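Local coordinates for protein A-adding tRNA nucleotidyltransferase (Aquifex aeolicus, PDB 4WC2) that adds the terminal adenosine to tRNAs ending in CC, using ATP and magnesium, and so completes the 3' CCA end, at residues V20-L25 against A160-F165; R104-N109 against K136-L141; R152-L157 against E210-Y215. All coordinates share one frame; numbering follows the deposited sequence.

Contact 1. Residues V20-L25 against A160-F165; sequences VRDILL and AGRLNF. With APC (diphosphomethylphosphonic acid adenosyl ester), chain C.
The triphosphate side of the nucleotide pocket, where the head domain of this class II tRNA nucleotidyltransferase faces helix 151-163, brings Arg21 of helix 18-24 up to Arg162. Their guanidinium groups stand almost perpendicular, planes 82° apart, with NH2 of Arg21 3.5 Å from NH1 of Arg162; the phosphates of the ATP analogue, lying beside both guanidinium groups, probably offset the charge of the pair. Arg162 NH2 donates to O3G of the gamma phosphate at 3.1 Å, the oxygen lying in its guanidinium plane, while Arg21 NH1 reaches O1B of the beta phosphate in a weak bond. On the protein side Arg21 NH2 makes a salt bridge to Asp22 OD1 (3.2 Å), and Glu202 pairs with NE of Arg162. Extended at first, with CG opposite the backbone N (chi1 176°), Arg21 bends at chi3 to lay its guanidinium edge toward both Asp22 and the phosphate. Replacing Arg21 with alanine would probably cost Asp22 its salt bridge and the beta phosphate a weak donor. Beneath the charged layer, Leu163 CD1 packs against the aliphatic CD of Arg21 at 4.0 Å and meets Leu25 CD1 at 3.7 Å.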
loop_
_atom_site.group_PDB
_atom_site.type_symbol
_atom_site.label_atom_id
_atom_site.label_comp_id
_atom_site.label_asym_id
_atom_site.label_seq_id
_atom_site.Cartn_x
_atom_site.Cartn_y
_atom_site.Cartn_z
ATOM N N VAL A 20 11.129 13.790 -7.229
ATOM C CA VAL A 20 12.114 13.796 -8.304
ATOM C C VAL A 20 12.208 12.417 -8.947
ATOM O O VAL A 20 12.081 12.279 -10.168
ATOM C CB VAL A 20 13.503 14.219 -7.801
ATOM C CG1 VAL A 20 14.539 14.086 -8.908
ATOM C CG2 VAL A 20 13.458 15.641 -7.276
ATOM N N ARG A 21 12.404 11.399 -8.111
ATOM C CA ARG A 21 12.518 10.023 -8.582
ATOM C C ARG A 21 11.350 9.657 -9.495
ATOM O O ARG A 21 11.548 9.273 -10.653
ATOM C CB ARG A 21 12.577 9.058 -7.395
ATOM C CG ARG A 21 12.590 7.593 -7.790
ATOM C CD ARG A 21 12.110 6.699 -6.655
ATOM N NE ARG A 21 10.722 6.975 -6.289
ATOM C CZ ARG A 21 10.310 7.236 -5.051
ATOM N NH1 ARG A 21 11.176 7.252 -4.048
ATOM N NH2 ARG A 21 9.027 7.474 -4.815
ATOM N N ASP A 22 10.137 9.821 -8.973
ATOM C CA ASP A 22 8.922 9.522 -9.722
ATOM C C ASP A 22 8.907 10.232 -11.069
ATOM O O ASP A 22 8.456 9.665 -12.065
ATOM C CB ASP A 22 7.681 9.911 -8.915
ATOM C CG ASP A 22 7.443 8.994 -7.731
ATOM O OD1 ASP A 22 7.858 7.818 -7.795
ATOM O OD2 ASP A 22 6.838 9.448 -6.737
ATOM N N ILE A 23 9.412 11.463 -11.100
ATOM C CA ILE A 23 9.447 12.233 -12.337
ATOM C C ILE A 23 10.382 11.570 -13.337
ATOM O O ILE A 23 10.026 11.373 -14.498
ATOM C CB ILE A 23 9.897 13.689 -12.101
ATOM C CG1 ILE A 23 8.803 14.478 -11.385
ATOM C CG2 ILE A 23 10.243 14.366 -13.419
ATOM C CD1 ILE A 23 9.220 15.881 -11.014
ATOM N N LEU A 24 11.575 11.213 -12.875
ATOM C CA LEU A 24 12.566 10.582 -13.737
ATOM C C LEU A 24 12.098 9.198 -14.180
ATOM O O LEU A 24 12.482 8.709 -15.243
ATOM C CB LEU A 24 13.913 10.493 -13.020
ATOM C CG LEU A 24 14.651 11.824 -12.852
ATOM C CD1 LEU A 24 15.857 11.667 -11.935
ATOM C CD2 LEU A 24 15.075 12.373 -14.205
ATOM N N LEU A 25 11.243 8.586 -13.368
ATOM C CA LEU A 25 10.660 7.290 -13.692
ATOM C C LEU A 25 9.407 7.439 -14.543
ATOM O O LEU A 25 8.761 6.451 -14.891
ATOM C CB LEU A 25 10.337 6.519 -12.414
ATOM C CG LEU A 25 11.554 5.998 -11.654
ATOM C CD1 LEU A 25 11.130 5.364 -10.337
ATOM C CD2 LEU A 25 12.325 5.013 -12.518
ATOM N N ALA A 160 12.451 -1.817 -3.675
ATOM C CA ALA A 160 12.992 -2.883 -4.507
ATOM C C ALA A 160 11.854 -3.727 -5.059
ATOM O O ALA A 160 11.908 -4.198 -6.195
ATOM C CB ALA A 160 13.961 -3.744 -3.715
ATOM N N GLY A 161 10.812 -3.894 -4.252
ATOM C CA GLY A 161 9.652 -4.644 -4.680
ATOM C C GLY A 161 8.858 -3.856 -5.701
ATOM O O GLY A 161 8.374 -4.411 -6.687
ATOM N N ARG A 162 8.739 -2.550 -5.478
ATOM C CA ARG A 162 7.904 -1.719 -6.333
ATOM C C ARG A 162 8.554 -1.475 -7.689
ATOM O O ARG A 162 7.923 -1.647 -8.730
ATOM C CB ARG A 162 7.608 -0.374 -5.662
ATOM C CG ARG A 162 6.853 0.592 -6.555
ATOM C CD ARG A 162 7.064 2.038 -6.145
ATOM N NE ARG A 162 6.431 2.359 -4.871
ATOM C CZ ARG A 162 6.420 3.575 -4.336
ATOM N NH1 ARG A 162 7.009 4.581 -4.967
ATOM N NH2 ARG A 162 5.822 3.786 -3.172
ATOM N N LEU A 163 9.823 -1.086 -7.670
ATOM C CA LEU A 163 10.504 -0.654 -8.883
ATOM C C LEU A 163 11.277 -1.778 -9.561
ATOM O O LEU A 163 11.899 -1.562 -10.602
ATOM C CB LEU A 163 11.448 0.507 -8.560
ATOM C CG LEU A 163 10.760 1.687 -7.873
ATOM C CD1 LEU A 163 11.723 2.841 -7.630
ATOM C CD2 LEU A 163 9.572 2.137 -8.704
ATOM N N ASN A 164 11.217 -2.975 -8.978
ATOM C CA ASN A 164 12.006 -4.116 -9.447
ATOM C C ASN A 164 13.483 -3.743 -9.489
ATOM O O ASN A 164 14.182 -4.011 -10.466
ATOM C CB ASN A 164 11.526 -4.595 -10.824
ATOM C CG ASN A 164 12.143 -5.927 -11.234
ATOM O OD1 ASN A 164 12.533 -6.731 -10.386
ATOM N ND2 ASN A 164 12.236 -6.161 -12.540
ATOM N N PHE A 165 13.944 -3.089 -8.428
ATOM C CA PHE A 165 15.358 -2.780 -8.288
ATOM C C PHE A 165 16.009 -3.870 -7.458
ATOM O O PHE A 165 15.338 -4.786 -6.984
ATOM C CB PHE A 165 15.578 -1.413 -7.629
ATOM C CG PHE A 165 15.424 -0.246 -8.569
ATOM C CD1 PHE A 165 14.683 -0.364 -9.732
ATOM C CD2 PHE A 165 16.038 0.966 -8.292
ATOM C CE1 PHE A 165 14.546 0.703 -10.596
ATOM C CE2 PHE A 165 15.906 2.038 -9.153
ATOM C CZ PHE A 165 15.158 1.907 -10.309
HETATM P PG APC C . 5.774 7.439 -0.681
HETATM O O1G APC C . 5.145 8.708 -1.209
HETATM O O2G APC C . 5.607 7.378 0.852
HETATM O O3G APC C . 5.069 6.215 -1.324
HETATM P PB APC C . 8.327 8.533 -0.619
HETATM O O1B APC C . 9.727 8.164 -1.108
HETATM O O2B APC C . 7.913 9.863 -1.240
HETATM O O3B APC C . 7.326 7.419 -1.047
HETATM P PA APC C . 7.726 10.197 1.871
HETATM O O1A APC C . 6.519 10.694 1.009
HETATM O O2A APC C . 7.222 9.977 3.368
HETATM C C3A APC C . 8.362 8.622 1.233
HETATM O "O5'" APC C . 8.878 11.305 1.892
HETATM C "C5'" APC C . 9.777 11.358 0.854
HETATM C "C4'" APC C . 11.092 11.840 1.368
HETATM O "O4'" APC C . 11.164 11.630 2.651
HETATM C "C3'" APC C . 12.323 11.046 0.637
HETATM O "O3'" APC C . 13.432 12.021 0.284
HETATM C "C2'" APC C . 12.730 10.221 1.418
HETATM O "O2'" APC C . 14.254 10.069 1.296
HETATM C "C1'" APC C . 12.358 10.808 2.868
HETATM N N9 APC C . 12.109 9.832 3.721
HETATM C C8 APC C . 10.981 9.129 4.046
HETATM N N7 APC C . 11.366 8.266 4.996
HETATM C C5 APC C . 12.705 8.457 5.238
HETATM C C6 APC C . 13.640 7.868 6.102
HETATM N N6 APC C . 13.297 6.809 7.009
HETATM N N1 APC C . 14.920 8.200 6.187
HETATM C C2 APC C . 15.350 9.208 5.355
HETATM N N3 APC C . 14.461 9.820 4.481
HETATM C C4 APC C . 13.163 9.443 4.436
#

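Contact 2. Residues R104-N109 against K136-L141; sequences RDFTIN and KVIRVL. With APC (diphosphomethylphosphonic acid adenosyl ester), chain C.
Apolar contacts centre on Phe106, whose ring carries CG2 of Ile138 over one face, 4.2 Å from the ring centroid in a CH-pi contact, and CB of Asp105 over the other. Val140 CG1 comes to the ring edge, 3.9 Å from CE1 of Phe106. Beyond the ring, Ile108 CD1 meets Ile138 CD1 at 3.6 Å, and Thr107 CG2 touches Leu141 CD2. Among polar contacts, one backbone bond joins the segments: Thr107 N donates to Arg139 O at 3.0 Å. The same carbonyl accepts a CA-H...O contact from Phe106, while Asp132 binds both Thr107 OG1 and, as a salt bridge, Arg139 NE. Segment 104-109, in the head domain between helix 97-101 and strand 112-114, carries residues that bind the ribose of the ATP analogue; residues 136-141, with strand 137-138, pack against it. Ligand contacts leave from the opposite side of the loop: O2' of the analogue donates to Asp105 OD1 at 2.8 Å, and Arg104 NH1 reaches O3' in a weak bond, its guanidinium also paired with Asp100. Asp105 CG sits between its backbone N and carbonyl carbon (chi1 46°), which brings OD1 back over the loop, where Asn109 ND2 donates to it at 3.1 Å.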
loop_
_atom_site.group_PDB
_atom_site.type_symbol
_atom_site.label_atom_id
_atom_site.label_comp_id
_atom_site.label_asym_id
_atom_site.label_seq_id
_atom_site.Cartn_x
_atom_site.Cartn_y
_atom_site.Cartn_z
ATOM N N ARG A 104 19.001 11.610 4.028
ATOM C CA ARG A 104 17.903 10.795 3.515
ATOM C C ARG A 104 18.314 9.337 3.344
ATOM O O ARG A 104 19.464 8.980 3.588
ATOM C CB ARG A 104 17.384 11.379 2.198
ATOM C CG ARG A 104 16.864 12.795 2.384
ATOM C CD ARG A 104 16.369 13.453 1.112
ATOM N NE ARG A 104 15.935 14.812 1.418
ATOM C CZ ARG A 104 14.730 15.121 1.885
ATOM N NH1 ARG A 104 13.829 14.169 2.077
ATOM N NH2 ARG A 104 14.423 16.380 2.157
ATOM N N ASP A 105 17.372 8.499 2.921
ATOM C CA ASP A 105 17.575 7.052 2.955
ATOM C C ASP A 105 18.429 6.528 1.803
ATOM O O ASP A 105 19.526 6.020 2.021
ATOM C CB ASP A 105 16.225 6.324 2.969
ATOM C CG ASP A 105 15.249 6.882 1.953
ATOM O OD1 ASP A 105 15.684 7.662 1.076
ATOM O OD2 ASP A 105 14.051 6.535 2.026
ATOM N N PHE A 106 17.923 6.642 0.582
ATOM C CA PHE A 106 18.596 6.049 -0.567
ATOM C C PHE A 106 18.911 7.077 -1.652
ATOM O O PHE A 106 18.222 8.091 -1.787
ATOM C CB PHE A 106 17.741 4.916 -1.133
ATOM C CG PHE A 106 17.116 4.056 -0.074
ATOM C CD1 PHE A 106 17.900 3.263 0.746
ATOM C CD2 PHE A 106 15.744 4.046 0.107
ATOM C CE1 PHE A 106 17.328 2.474 1.727
ATOM C CE2 PHE A 106 15.165 3.261 1.086
ATOM C CZ PHE A 106 15.959 2.475 1.897
ATOM N N THR A 107 19.962 6.795 -2.417
ATOM C CA THR A 107 20.481 7.718 -3.424
ATOM C C THR A 107 19.424 8.173 -4.428
ATOM O O THR A 107 19.396 9.337 -4.822
ATOM C CB THR A 107 21.654 7.087 -4.200
ATOM O OG1 THR A 107 21.224 5.866 -4.820
ATOM C CG2 THR A 107 22.813 6.800 -3.266
ATOM N N ILE A 108 18.557 7.252 -4.839
ATOM C CA ILE A 108 17.498 7.579 -5.785
ATOM C C ILE A 108 16.463 8.507 -5.155
ATOM O O ILE A 108 15.728 9.198 -5.860
ATOM C CB ILE A 108 16.798 6.313 -6.319
ATOM C CG1 ILE A 108 16.235 5.478 -5.169
ATOM C CG2 ILE A 108 17.763 5.489 -7.155
ATOM C CD1 ILE A 108 15.362 4.332 -5.628
ATOM N N ASN A 109 16.410 8.525 -3.827
ATOM C CA ASN A 109 15.545 9.458 -3.112
ATOM C C ASN A 109 16.271 10.741 -2.718
ATOM O O ASN A 109 15.662 11.673 -2.193
ATOM C CB ASN A 109 14.964 8.795 -1.861
ATOM C CG ASN A 109 13.960 7.714 -2.188
ATOM O OD1 ASN A 109 13.409 7.674 -3.289
ATOM N ND2 ASN A 109 13.706 6.830 -1.227
ATOM N N LYS A 136 19.116 0.399 -11.732
ATOM C CA LYS A 136 18.123 -0.264 -10.888
ATOM C C LYS A 136 18.735 -0.729 -9.566
ATOM O O LYS A 136 18.628 -1.899 -9.197
ATOM C CB LYS A 136 17.490 -1.453 -11.624
ATOM C CG LYS A 136 16.795 -1.092 -12.932
ATOM C CD LYS A 136 16.214 -2.330 -13.606
ATOM C CE LYS A 136 15.606 -2.004 -14.964
ATOM N NZ LYS A 136 14.479 -1.036 -14.864
ATOM N N VAL A 137 19.376 0.197 -8.856
ATOM C CA VAL A 137 20.069 -0.125 -7.612
ATOM C C VAL A 137 19.522 0.650 -6.413
ATOM O O VAL A 137 19.344 1.866 -6.475
ATOM C CB VAL A 137 21.583 0.157 -7.741
ATOM C CG1 VAL A 137 22.283 0.017 -6.391
ATOM C CG2 VAL A 137 22.206 -0.767 -8.776
ATOM N N ILE A 138 19.247 -0.065 -5.326
ATOM C CA ILE A 138 18.883 0.561 -4.058
ATOM C C ILE A 138 20.117 0.659 -3.169
ATOM O O ILE A 138 20.671 -0.358 -2.751
ATOM C CB ILE A 138 17.784 -0.230 -3.325
ATOM C CG1 ILE A 138 16.530 -0.339 -4.194
ATOM C CG2 ILE A 138 17.464 0.418 -1.980
ATOM C CD1 ILE A 138 15.872 0.983 -4.470
ATOM N N ARG A 139 20.547 1.882 -2.880
ATOM C CA ARG A 139 21.803 2.097 -2.170
ATOM C C ARG A 139 21.700 3.151 -1.065
ATOM O O ARG A 139 21.218 4.258 -1.295
ATOM C CB ARG A 139 22.891 2.498 -3.167
ATOM C CG ARG A 139 24.242 2.765 -2.538
ATOM C CD ARG A 139 25.216 3.307 -3.570
ATOM N NE ARG A 139 25.232 2.495 -4.782
ATOM C CZ ARG A 139 26.038 1.456 -4.974
ATOM N NH1 ARG A 139 26.900 1.097 -4.032
ATOM N NH2 ARG A 139 25.981 0.774 -6.109
ATOM N N VAL A 140 22.157 2.801 0.134
ATOM C CA VAL A 140 22.168 3.738 1.254
ATOM C C VAL A 140 23.312 4.742 1.118
ATOM O O VAL A 140 24.297 4.486 0.424
ATOM C CB VAL A 140 22.285 3.009 2.609
ATOM C CG1 VAL A 140 21.037 2.180 2.878
ATOM C CG2 VAL A 140 23.531 2.144 2.646
ATOM N N LEU A 141 23.170 5.887 1.776
ATOM C CA LEU A 141 24.172 6.944 1.695
ATOM C C LEU A 141 25.377 6.686 2.603
ATOM O O LEU A 141 26.496 7.078 2.278
ATOM C CB LEU A 141 23.540 8.296 2.032
ATOM C CG LEU A 141 22.403 8.739 1.108
ATOM C CD1 LEU A 141 21.773 10.025 1.592
ATOM C CD2 LEU A 141 22.913 8.919 -0.298
HETATM P PG APC C . 5.774 7.439 -0.681
HETATM O O1G APC C . 5.145 8.708 -1.209
HETATM O O2G APC C . 5.607 7.378 0.852
HETATM O O3G APC C . 5.069 6.215 -1.324
HETATM P PB APC C . 8.327 8.533 -0.619
HETATM O O1B APC C . 9.727 8.164 -1.108
HETATM O O2B APC C . 7.913 9.863 -1.240
HETATM O O3B APC C . 7.326 7.419 -1.047
HETATM P PA APC C . 7.726 10.197 1.871
HETATM O O1A APC C . 6.519 10.694 1.009
HETATM O O2A APC C . 7.222 9.977 3.368
HETATM C C3A APC C . 8.362 8.622 1.233
HETATM O "O5'" APC C . 8.878 11.305 1.892
HETATM C "C5'" APC C . 9.777 11.358 0.854
HETATM C "C4'" APC C . 11.092 11.840 1.368
HETATM O "O4'" APC C . 11.164 11.630 2.651
HETATM C "C3'" APC C . 12.323 11.046 0.637
HETATM O "O3'" APC C . 13.432 12.021 0.284
HETATM C "C2'" APC C . 12.730 10.221 1.418
HETATM O "O2'" APC C . 14.254 10.069 1.296
HETATM C "C1'" APC C . 12.358 10.808 2.868
HETATM N N9 APC C . 12.109 9.832 3.721
HETATM C C8 APC C . 10.981 9.129 4.046
HETATM N N7 APC C . 11.366 8.266 4.996
HETATM C C5 APC C . 12.705 8.457 5.238
HETATM C C6 APC C . 13.640 7.868 6.102
HETATM N N6 APC C . 13.297 6.809 7.009
HETATM N N1 APC C . 14.920 8.200 6.187
HETATM C C2 APC C . 15.350 9.208 5.355
HETATM N N3 APC C . 14.461 9.820 4.481
HETATM C C4 APC C . 13.163 9.443 4.436
#

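Contact 3. Residues R152-L157 against E210-Y215; sequences RILRAL and ELYRKY. With APC (diphosphomethylphosphonic acid adenosyl ester), chain C.
Leu157 pushes its two methyl branches between Tyr212 and Tyr215, giving up more surface than any other residue of this contact. CD1 of Leu157 reaches the edge of the Tyr212 ring, near its plane and 3.5 Å from CD1 of the tyrosine, while CD2 lies obliquely against the Tyr215 ring, 3.6 Å from its CD2. CG of the leucine, anti to the carbonyl carbon (chi1 -55°), points at helix 205-215, and its two methyls part toward the two rings. The backbones come nearest where Leu157 faces Leu211. Leu157 CB and Leu211 CB are 4.1 Å apart. Leu211 CD1 rests against the carbonyl oxygen of Leu157. One turn back, Leu154 crosses Tyr212 at about a right angle, its CD2 3.9 Å from the tyrosine CE1. No hydrogen bond joins the two segments; the interface is apolar, and the short helical segments cross at 131°, their axes 10.2 Å apart at closest approach. Leu167 of strand 166-167 also touches Leu157 and Tyr215, continuing the core on that side. On the far side of helix 205-215, Arg213 grips a single oxygen of Glu210 with two nitrogens, NH2 and NE, the shorter bond being 3.0 Å, from NH2 to OE1.

Other residues of segment 152-157 turn to the nucleotide. Arg152 sends an extended chain to the Watson-Crick edge of adenine, where NE approaches N1 at 2.9 Å in a weak, bent bond; its side chain also packs on a cytosine base of the bound RNA. Arg155 lays one guanidinium face over N7, and its NH2 is held by Asp105 in a salt bridge. Helix 151-163 is thus two-sided: leucines pack on helix 205-215, and arginines line the adenine, consistent with the neck domain of class II CCA-adding enzymes, whose Asp and Arg recognise the incoming base.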
loop_
_atom_site.group_PDB
_atom_site.type_symbol
_atom_site.label_atom_id
_atom_site.label_comp_id
_atom_site.label_asym_id
_atom_site.label_seq_id
_atom_site.Cartn_x
_atom_site.Cartn_y
_atom_site.Cartn_z
ATOM N N ARG A 152 13.857 1.867 7.643
ATOM C CA ARG A 152 14.391 1.845 6.285
ATOM C C ARG A 152 14.582 0.421 5.772
ATOM O O ARG A 152 14.443 0.174 4.571
ATOM C CB ARG A 152 15.715 2.610 6.217
ATOM C CG ARG A 152 15.589 4.100 6.515
ATOM C CD ARG A 152 16.945 4.779 6.521
ATOM N NE ARG A 152 16.867 6.154 7.009
ATOM C CZ ARG A 152 17.922 6.935 7.224
ATOM N NH1 ARG A 152 19.148 6.480 6.997
ATOM N NH2 ARG A 152 17.751 8.173 7.671
ATOM N N ILE A 153 14.883 -0.506 6.682
ATOM C CA ILE A 153 15.016 -1.919 6.329
ATOM C C ILE A 153 13.816 -2.373 5.514
ATOM O O ILE A 153 13.967 -3.002 4.467
ATOM C CB ILE A 153 15.147 -2.826 7.571
ATOM C CG1 ILE A 153 16.439 -2.524 8.330
ATOM C CG2 ILE A 153 15.103 -4.296 7.172
ATOM C CD1 ILE A 153 16.574 -3.302 9.619
ATOM N N LEU A 154 12.624 -2.028 5.992
ATOM C CA LEU A 154 11.411 -2.328 5.249
ATOM C C LEU A 154 11.366 -1.499 3.973
ATOM O O LEU A 154 11.184 -2.044 2.878
ATOM C CB LEU A 154 10.168 -2.067 6.102
ATOM C CG LEU A 154 10.003 -2.948 7.342
ATOM C CD1 LEU A 154 8.608 -2.801 7.921
ATOM C CD2 LEU A 154 10.296 -4.400 7.017
ATOM N N ARG A 155 11.571 -0.191 4.123
ATOM C CA ARG A 155 11.446 0.753 3.016
ATOM C C ARG A 155 12.219 0.297 1.788
ATOM O O ARG A 155 11.649 0.198 0.695
ATOM C CB ARG A 155 11.918 2.148 3.445
ATOM C CG ARG A 155 10.932 2.875 4.361
ATOM C CD ARG A 155 11.419 4.260 4.781
ATOM N NE ARG A 155 11.685 5.134 3.642
ATOM C CZ ARG A 155 10.744 5.766 2.948
ATOM N NH1 ARG A 155 9.469 5.611 3.271
ATOM N NH2 ARG A 155 11.075 6.545 1.925
ATOM N N ALA A 156 13.495 -0.029 1.990
ATOM C CA ALA A 156 14.350 -0.495 0.904
ATOM C C ALA A 156 13.651 -1.601 0.134
ATOM O O ALA A 156 13.403 -1.474 -1.073
ATOM C CB ALA A 156 15.680 -0.985 1.440
ATOM N N LEU A 157 13.265 -2.643 0.865
ATOM C CA LEU A 157 12.626 -3.801 0.266
ATOM C C LEU A 157 11.427 -3.352 -0.550
ATOM O O LEU A 157 11.289 -3.726 -1.719
ATOM C CB LEU A 157 12.208 -4.804 1.344
ATOM C CG LEU A 157 13.339 -5.254 2.273
ATOM C CD1 LEU A 157 12.862 -6.292 3.281
ATOM C CD2 LEU A 157 14.523 -5.768 1.466
ATOM N N GLU A 210 8.108 -11.380 -0.857
ATOM C CA GLU A 210 9.209 -12.279 -1.174
ATOM C C GLU A 210 10.512 -11.758 -0.581
ATOM O O GLU A 210 11.290 -12.519 -0.003
ATOM C CB GLU A 210 9.357 -12.461 -2.686
ATOM C CG GLU A 210 8.395 -13.468 -3.294
ATOM C CD GLU A 210 8.697 -14.897 -2.872
ATOM O OE1 GLU A 210 9.783 -15.142 -2.304
ATOM O OE2 GLU A 210 7.845 -15.778 -3.112
ATOM N N LEU A 211 10.746 -10.458 -0.725
ATOM C CA LEU A 211 11.933 -9.842 -0.141
ATOM C C LEU A 211 11.913 -9.950 1.388
ATOM O O LEU A 211 12.944 -10.205 2.018
ATOM C CB LEU A 211 12.043 -8.382 -0.582
ATOM C CG LEU A 211 12.226 -8.211 -2.093
ATOM C CD1 LEU A 211 12.191 -6.754 -2.503
ATOM C CD2 LEU A 211 13.524 -8.849 -2.539
ATOM N N TYR A 212 10.729 -9.761 1.968
ATOM C CA TYR A 212 10.507 -9.924 3.399
ATOM C C TYR A 212 10.919 -11.319 3.851
ATOM O O TYR A 212 11.596 -11.481 4.865
ATOM C CB TYR A 212 9.036 -9.690 3.756
ATOM C CG TYR A 212 8.605 -8.242 3.859
ATOM C CD1 TYR A 212 9.468 -7.204 3.528
ATOM C CD2 TYR A 212 7.331 -7.916 4.306
ATOM C CE1 TYR A 212 9.065 -5.880 3.628
ATOM C CE2 TYR A 212 6.921 -6.601 4.412
ATOM C CZ TYR A 212 7.789 -5.587 4.072
ATOM O OH TYR A 212 7.377 -4.279 4.182
ATOM N N ARG A 213 10.492 -12.325 3.091
ATOM C CA ARG A 213 10.808 -13.716 3.397
ATOM C C ARG A 213 12.305 -13.972 3.282
ATOM O O ARG A 213 12.896 -14.659 4.115
ATOM C CB ARG A 213 10.039 -14.656 2.466
ATOM C CG ARG A 213 10.269 -16.133 2.735
ATOM C CD ARG A 213 9.395 -17.004 1.844
ATOM N NE ARG A 213 9.803 -16.953 0.444
ATOM C CZ ARG A 213 10.603 -17.845 -0.130
ATOM N NH1 ARG A 213 11.076 -18.861 0.579
ATOM N NH2 ARG A 213 10.927 -17.725 -1.410
ATOM N N LYS A 214 12.912 -13.408 2.243
ATOM C CA LYS A 214 14.338 -13.585 1.998
ATOM C C LYS A 214 15.176 -13.008 3.134
ATOM O O LYS A 214 16.129 -13.637 3.592
ATOM C CB LYS A 214 14.732 -12.936 0.668
ATOM C CG LYS A 214 16.190 -13.120 0.284
ATOM C CD LYS A 214 16.517 -12.323 -0.971
ATOM C CE LYS A 214 17.974 -12.471 -1.367
ATOM N NZ LYS A 214 18.314 -11.569 -2.504
ATOM N N TYR A 215 14.825 -11.810 3.585
ATOM C CA TYR A 215 15.598 -11.155 4.635
ATOM C C TYR A 215 15.000 -11.362 6.028
ATOM O O TYR A 215 15.498 -10.809 7.010
ATOM C CB TYR A 215 15.755 -9.670 4.306
ATOM C CG TYR A 215 16.521 -9.469 3.016
ATOM C CD1 TYR A 215 17.883 -9.734 2.950
ATOM C CD2 TYR A 215 15.880 -9.052 1.858
ATOM C CE1 TYR A 215 18.588 -9.570 1.773
ATOM C CE2 TYR A 215 16.578 -8.883 0.674
ATOM C CZ TYR A 215 17.932 -9.144 0.638
ATOM O OH TYR A 215 18.635 -8.981 -0.535
HETATM P PG APC C . 5.774 7.439 -0.681
HETATM O O1G APC C . 5.145 8.708 -1.209
HETATM O O2G APC C . 5.607 7.378 0.852
HETATM O O3G APC C . 5.069 6.215 -1.324
HETATM P PB APC C . 8.327 8.533 -0.619
HETATM O O1B APC C . 9.727 8.164 -1.108
HETATM O O2B APC C . 7.913 9.863 -1.240
HETATM O O3B APC C . 7.326 7.419 -1.047
HETATM P PA APC C . 7.726 10.197 1.871
HETATM O O1A APC C . 6.519 10.694 1.009
HETATM O O2A APC C . 7.222 9.977 3.368
HETATM C C3A APC C . 8.362 8.622 1.233
HETATM O "O5'" APC C . 8.878 11.305 1.892
HETATM C "C5'" APC C . 9.777 11.358 0.854
HETATM C "C4'" APC C . 11.092 11.840 1.368
HETATM O "O4'" APC C . 11.164 11.630 2.651
HETATM C "C3'" APC C . 12.323 11.046 0.637
HETATM O "O3'" APC C . 13.432 12.021 0.284
HETATM C "C2'" APC C . 12.730 10.221 1.418
HETATM O "O2'" APC C . 14.254 10.069 1.296
HETATM C "C1'" APC C . 12.358 10.808 2.868
HETATM N N9 APC C . 12.109 9.832 3.721
HETATM C C8 APC C . 10.981 9.129 4.046
HETATM N N7 APC C . 11.366 8.266 4.996
HETATM C C5 APC C . 12.705 8.457 5.238
HETATM C C6 APC C . 13.640 7.868 6.102
HETATM N N6 APC C . 13.297 6.809 7.009
HETATM N N1 APC C . 14.920 8.200 6.187
HETATM C C2 APC C . 15.350 9.208 5.355
HETATM N N3 APC C . 14.461 9.820 4.481
HETATM C C4 APC C . 13.163 9.443 4.436
#

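From the N terminus, the chain leaves helix 18-24 and runs through most of the head domain before contact 1 closes a long loop against the end of helix 151-163. Contact 2 is nested within that loop, tying the loop before strand 112-114 to strand 137-138; it touches contact 1 where Phe165 packs on Lys136 and Val137. Contact 3 begins earlier on helix 151-163 and closes later at helix 205-215, so its loop crosses that of contact 1 and follows contact 2 in series. Helix 151-163 serves contacts 1 and 3, and the salt bridge from Asp105 to Arg155 joins contacts 2 and 3. Together they hold the bound ATP analogue by its phosphates, ribose and base respectively.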